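Local coordinates for Di-haem cytochrome c peroxidase family protein (Burkholderia thailandensis E264, PDB 6NX0), which binds two c-type hemes, forms an unusually stable bis-Fe(IV) state and probably acts as a peroxidase of the diheme cytochrome c peroxidase family, at residues A[389-392]-A[393-397]; A[397-400]-A[401-404]. All coordinates share one frame; numbering follows the deposited sequence.

Contact 1 of 2, residues A[389-392]-A[393-397]; sequences TLRD and AVAFY. With HEC (heme c), chain C.
Leu390 and Val394, one turn apart on the helix, set methyl groups side by side, CD1 of Leu390 lying 4.3 Å from CG2 of Val394, and both branches face heme c. Leu390 CD1 is 3.8 Å from the heme methyl CMA, while Val394 CG2 comes near CMB. One turn further on, Tyr397 reaches the iron itself, its OH 2.0 Å from FE, with His305 completing the axial pair. With CG anti to the carbonyl carbon (chi1 -71°), the phenol leans over the porphyrin, and C4B of the heme sits above one ring face, offset toward the rim. A tyrosine at this position makes the site a His/Tyr-ligated heme, as in MauG.

Behind these groups, backbone bonds of i+4 to i spacing link Val394 to Leu390, Ala395 to Arg391 (N to O, 2.8 Å) and Phe396 to Asp392, fixing the helical spacing that brings Leu390, Val394 and Tyr397 to the same heme. The first rung, Ala393 N to Thr389 O, is weak. Thr389 is the N-cap, its OG1 accepting from Asp392 N at 3.2 Å. Arg391, extended from CG to NE, runs past Ala395 CB toward salt bridges with Asp448 and Asp444. Those bridges, with Leu390 and Val394 packed on Leu454, and Arg391 and Val394 on Val447, hold helix 390-399 against helix 444-455, while Phe396 meets Pro330 and Tyr408 from loops.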
# COMPACT_ATOMS: atom_id res chain seq x y z
N THR A 389 0.39 15.37 -7.17
CA THR A 389 0.11 14.99 -8.55
C THR A 389 0.93 13.77 -8.91
O THR A 389 2.06 13.61 -8.46
CB THR A 389 0.45 16.08 -9.57
OG1 THR A 389 1.86 16.25 -9.63
CG2 THR A 389 -0.22 17.42 -9.20
N LEU A 390 0.33 12.92 -9.74
CA LEU A 390 1.01 11.72 -10.20
C LEU A 390 2.27 12.08 -10.98
O LEU A 390 3.30 11.41 -10.85
CB LEU A 390 0.07 10.89 -11.06
CG LEU A 390 0.69 9.64 -11.70
CD1 LEU A 390 1.27 8.70 -10.61
CD2 LEU A 390 -0.31 8.92 -12.57
N ARG A 391 2.22 13.15 -11.78
CA ARG A 391 3.41 13.49 -12.56
C ARG A 391 4.59 13.82 -11.66
O ARG A 391 5.73 13.47 -11.99
CB ARG A 391 3.12 14.64 -13.53
CG ARG A 391 4.27 14.76 -14.56
CD ARG A 391 4.19 15.98 -15.44
NE ARG A 391 5.23 15.91 -16.48
CZ ARG A 391 6.50 16.25 -16.29
NH1 ARG A 391 7.37 16.14 -17.30
NH2 ARG A 391 6.93 16.69 -15.11
N ASP A 392 4.36 14.48 -10.52
CA ASP A 392 5.45 14.80 -9.61
C ASP A 392 6.06 13.53 -9.03
O ASP A 392 7.28 13.44 -8.88
CB ASP A 392 4.98 15.73 -8.48
CG ASP A 392 4.95 17.19 -8.89
OD1 ASP A 392 5.34 17.53 -10.03
OD2 ASP A 392 4.52 18.00 -8.05
N ALA A 393 5.22 12.55 -8.71
CA ALA A 393 5.71 11.27 -8.19
C ALA A 393 6.63 10.59 -9.19
O ALA A 393 7.64 10.00 -8.80
CB ALA A 393 4.55 10.35 -7.83
N VAL A 394 6.28 10.64 -10.48
CA VAL A 394 7.11 10.03 -11.51
C VAL A 394 8.37 10.86 -11.75
O VAL A 394 9.49 10.32 -11.85
CB VAL A 394 6.28 9.87 -12.80
CG1 VAL A 394 7.16 9.37 -13.96
CG2 VAL A 394 5.09 8.95 -12.58
N ALA A 395 8.22 12.19 -11.85
CA ALA A 395 9.36 13.07 -12.10
C ALA A 395 10.41 12.97 -11.00
O ALA A 395 11.60 13.14 -11.25
CB ALA A 395 8.87 14.51 -12.25
N PHE A 396 9.98 12.68 -9.77
CA PHE A 396 10.92 12.53 -8.65
C PHE A 396 12.02 11.53 -8.99
O PHE A 396 13.19 11.76 -8.68
CB PHE A 396 10.13 12.09 -7.41
CG PHE A 396 10.99 11.60 -6.27
CD1 PHE A 396 11.66 12.50 -5.45
CD2 PHE A 396 11.14 10.23 -6.03
CE1 PHE A 396 12.45 12.05 -4.41
CE2 PHE A 396 11.94 9.80 -4.98
CZ PHE A 396 12.57 10.70 -4.20
N TYR A 397 11.66 10.40 -9.59
CA TYR A 397 12.66 9.39 -9.93
C TYR A 397 13.70 9.94 -10.88
O TYR A 397 14.87 9.56 -10.80
CB TYR A 397 12.00 8.18 -10.55
CG TYR A 397 11.21 7.36 -9.57
CD1 TYR A 397 11.84 6.41 -8.78
CD2 TYR A 397 9.84 7.53 -9.45
CE1 TYR A 397 11.11 5.65 -7.88
CE2 TYR A 397 9.11 6.77 -8.57
CZ TYR A 397 9.75 5.84 -7.78
OH TYR A 397 9.06 5.08 -6.91
FE HEC C . 8.17 3.42 -7.50
CHA HEC C . 6.15 4.40 -4.91
CHB HEC C . 6.10 5.02 -9.73
CHC HEC C . 10.50 3.03 -9.99
CHD HEC C . 10.07 1.51 -5.40
NA HEC C . 6.43 4.45 -7.35
C1A HEC C . 5.75 4.70 -6.18
C2A HEC C . 4.63 5.55 -6.51
C3A HEC C . 4.56 5.63 -7.84
C4A HEC C . 5.70 4.95 -8.41
CMA HEC C . 3.61 6.49 -8.67
CAA HEC C . 3.56 6.04 -5.50
CBA HEC C . 2.43 5.04 -5.38
CGA HEC C . 1.39 5.37 -4.33
O1A HEC C . 0.54 4.46 -4.10
O2A HEC C . 1.56 6.34 -3.54
NB HEC C . 8.28 3.89 -9.46
C1B HEC C . 7.28 4.51 -10.21
C2B HEC C . 7.75 4.64 -11.58
C3B HEC C . 8.99 4.16 -11.65
C4B HEC C . 9.32 3.64 -10.34
CMB HEC C . 6.88 5.21 -12.73
CAB HEC C . 9.97 4.18 -12.85
CBB HEC C . 10.25 5.64 -13.30
NC HEC C . 9.90 2.40 -7.69
C1C HEC C . 10.74 2.43 -8.79
C2C HEC C . 11.90 1.64 -8.46
C3C HEC C . 11.74 1.14 -7.23
C4C HEC C . 10.49 1.64 -6.70
CMC HEC C . 13.03 1.40 -9.49
CAC HEC C . 12.59 0.05 -6.55
CBC HEC C . 14.02 0.60 -6.36
ND HEC C . 8.08 3.00 -5.54
C1D HEC C . 8.99 2.18 -4.87
C2D HEC C . 8.76 2.30 -3.46
C3D HEC C . 7.63 3.25 -3.29
C4D HEC C . 7.22 3.60 -4.62
CMD HEC C . 9.50 1.62 -2.32
CAD HEC C . 7.03 3.74 -1.97
CBD HEC C . 7.86 4.91 -1.48
CGD HEC C . 7.13 5.68 -0.41
O1D HEC C . 5.92 5.44 -0.20
O2D HEC C . 7.74 6.67 0.11

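Contact 2 of 2, residues A[397-400]-A[401-404]; sequences YNTR and STDP. With HEC (heme c), chain C.
Thr399 and Asp403 are joined by the direct backbone hydrogen bond of this turn: Asp403 N donates to Thr399 O at 2.8 Å, bent to 143° at the hydrogen and tilted 28° from the carbonyl plane. A water makes the second link, donating a hydrogen bond to Tyr397 O (2.8 Å) and accepting one from Ser401 N (2.9 Å). It thus bridges a carbonyl of the helix and an amide of the following loop.

Toward the C-terminal end of helix 390-399, which presents Tyr397 to the iron of heme c, the chain turns to helix 404-407; the bond from Asp403 to Thr399 keeps the i+4 to i spacing of a helical turn, and a short link follows.

Close packing accompanies these bonds. Thr402 OG1 rests against the Thr399 backbone and side chain, 3.3 Å from CA and 3.4 Å from CB, the two side chains crossing at a slant. Asp403 CB lies 4.2 Å from Thr399 CB, and Pro404 CB packs 3.7 Å from Arg400 O.

The polar side-chain ends bind neighbouring parts of the chain. Arg400, bent at chi3 (83°), gives NH1 to Ile327 O and NH2 to Asn426 O. Thr399 OG1 pairs with Trp407 NE1, Ser401 OG with Arg434 O, and Asn398 ND2 donates to Met442 O.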
# COMPACT_ATOMS: atom_id res chain seq x y z
N TYR A 397 11.66 10.40 -9.59
CA TYR A 397 12.66 9.39 -9.93
C TYR A 397 13.70 9.94 -10.88
O TYR A 397 14.87 9.56 -10.80
CB TYR A 397 12.00 8.18 -10.55
CG TYR A 397 11.21 7.36 -9.57
CD1 TYR A 397 11.84 6.41 -8.78
CD2 TYR A 397 9.84 7.53 -9.45
CE1 TYR A 397 11.11 5.65 -7.88
CE2 TYR A 397 9.11 6.77 -8.57
CZ TYR A 397 9.75 5.84 -7.78
OH TYR A 397 9.06 5.08 -6.91
N ASN A 398 13.29 10.82 -11.79
CA ASN A 398 14.21 11.25 -12.83
C ASN A 398 15.27 12.21 -12.32
O ASN A 398 16.41 12.19 -12.81
CB ASN A 398 13.42 11.89 -13.97
CG ASN A 398 14.22 12.00 -15.24
OD1 ASN A 398 15.03 11.12 -15.56
ND2 ASN A 398 14.00 13.08 -15.99
N THR A 399 14.95 13.11 -11.37
CA THR A 399 15.92 14.12 -10.97
C THR A 399 16.17 14.17 -9.46
O THR A 399 16.81 15.12 -8.99
CB THR A 399 15.54 15.51 -11.50
OG1 THR A 399 14.26 15.94 -11.02
CG2 THR A 399 15.54 15.52 -13.03
N ARG A 400 15.71 13.19 -8.68
CA ARG A 400 16.11 13.10 -7.27
C ARG A 400 17.62 13.20 -7.12
O ARG A 400 18.12 13.95 -6.27
CB ARG A 400 15.62 11.76 -6.67
CG ARG A 400 15.90 11.64 -5.16
CD ARG A 400 15.91 10.19 -4.65
NE ARG A 400 17.19 9.57 -4.87
CZ ARG A 400 17.49 8.31 -4.57
NH1 ARG A 400 16.60 7.51 -4.02
NH2 ARG A 400 18.70 7.86 -4.83
N SER A 401 18.35 12.45 -7.94
CA SER A 401 19.80 12.34 -7.80
C SER A 401 20.54 13.47 -8.49
O SER A 401 21.60 13.90 -8.00
CB SER A 401 20.27 10.99 -8.35
OG SER A 401 20.04 10.86 -9.75
N THR A 402 20.02 13.97 -9.62
CA THR A 402 20.69 15.02 -10.37
C THR A 402 20.38 16.42 -9.84
O THR A 402 21.18 17.34 -10.04
CB THR A 402 20.32 14.95 -11.86
OG1 THR A 402 18.90 15.14 -12.00
CG2 THR A 402 20.71 13.62 -12.46
N ASP A 403 19.24 16.59 -9.15
CA ASP A 403 18.79 17.91 -8.69
C ASP A 403 18.13 17.75 -7.33
O ASP A 403 16.94 18.04 -7.16
CB ASP A 403 17.83 18.52 -9.70
CG ASP A 403 17.53 19.99 -9.41
OD1 ASP A 403 18.13 20.58 -8.47
OD2 ASP A 403 16.67 20.56 -10.13
N PRO A 404 18.89 17.30 -6.32
CA PRO A 404 18.28 17.11 -4.99
C PRO A 404 17.63 18.36 -4.43
O PRO A 404 16.61 18.24 -3.74
CB PRO A 404 19.45 16.63 -4.12
CG PRO A 404 20.70 17.00 -4.91
CD PRO A 404 20.31 16.91 -6.33
FE HEC C . 8.17 3.42 -7.50
CHA HEC C . 6.15 4.40 -4.91
CHB HEC C . 6.10 5.02 -9.73
CHC HEC C . 10.50 3.03 -9.99
CHD HEC C . 10.07 1.51 -5.40
NA HEC C . 6.43 4.45 -7.35
C1A HEC C . 5.75 4.70 -6.18
C2A HEC C . 4.63 5.55 -6.51
C3A HEC C . 4.56 5.63 -7.84
C4A HEC C . 5.70 4.95 -8.41
CMA HEC C . 3.61 6.49 -8.67
CAA HEC C . 3.56 6.04 -5.50
CBA HEC C . 2.43 5.04 -5.38
CGA HEC C . 1.39 5.37 -4.33
O1A HEC C . 0.54 4.46 -4.10
O2A HEC C . 1.56 6.34 -3.54
NB HEC C . 8.28 3.89 -9.46
C1B HEC C . 7.28 4.51 -10.21
C2B HEC C . 7.75 4.64 -11.58
C3B HEC C . 8.99 4.16 -11.65
C4B HEC C . 9.32 3.64 -10.34
CMB HEC C . 6.88 5.21 -12.73
CAB HEC C . 9.97 4.18 -12.85
CBB HEC C . 10.25 5.64 -13.30
NC HEC C . 9.90 2.40 -7.69
C1C HEC C . 10.74 2.43 -8.79
C2C HEC C . 11.90 1.64 -8.46
C3C HEC C . 11.74 1.14 -7.23
C4C HEC C . 10.49 1.64 -6.70
CMC HEC C . 13.03 1.40 -9.49
CAC HEC C . 12.59 0.05 -6.55
CBC HEC C . 14.02 0.60 -6.36
ND HEC C . 8.08 3.00 -5.54
C1D HEC C . 8.99 2.18 -4.87
C2D HEC C . 8.76 2.30 -3.46
C3D HEC C . 7.63 3.25 -3.29
C4D HEC C . 7.22 3.60 -4.62
CMD HEC C . 9.50 1.62 -2.32
CAD HEC C . 7.03 3.74 -1.97
CBD HEC C . 7.86 4.91 -1.48
CGD HEC C . 7.13 5.68 -0.41
O1D HEC C . 5.92 5.44 -0.20
O2D HEC C . 7.74 6.67 0.11
O HOH W 1 17.28 10.66 -9.93

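How the contacts relate
Contact 1 and contact 2 follow one another along the chain, their centres 11 Å apart, and share Tyr397, which closes the first and opens the second. Both use helix 390-399 within the cytochrome c-like part of the chain that carries this heme: contact 1 takes its capped start and middle, contact 2 its C-terminal end region and the loop leading to helix 404-407. Contact 1 is the more buried of the two, whereas contact 2 lies farther from the centre of the chain. Together they trace the helix that delivers the tyrosine ligand to one of the two hemes, with a capped start before that residue and a water-bridged turn after it.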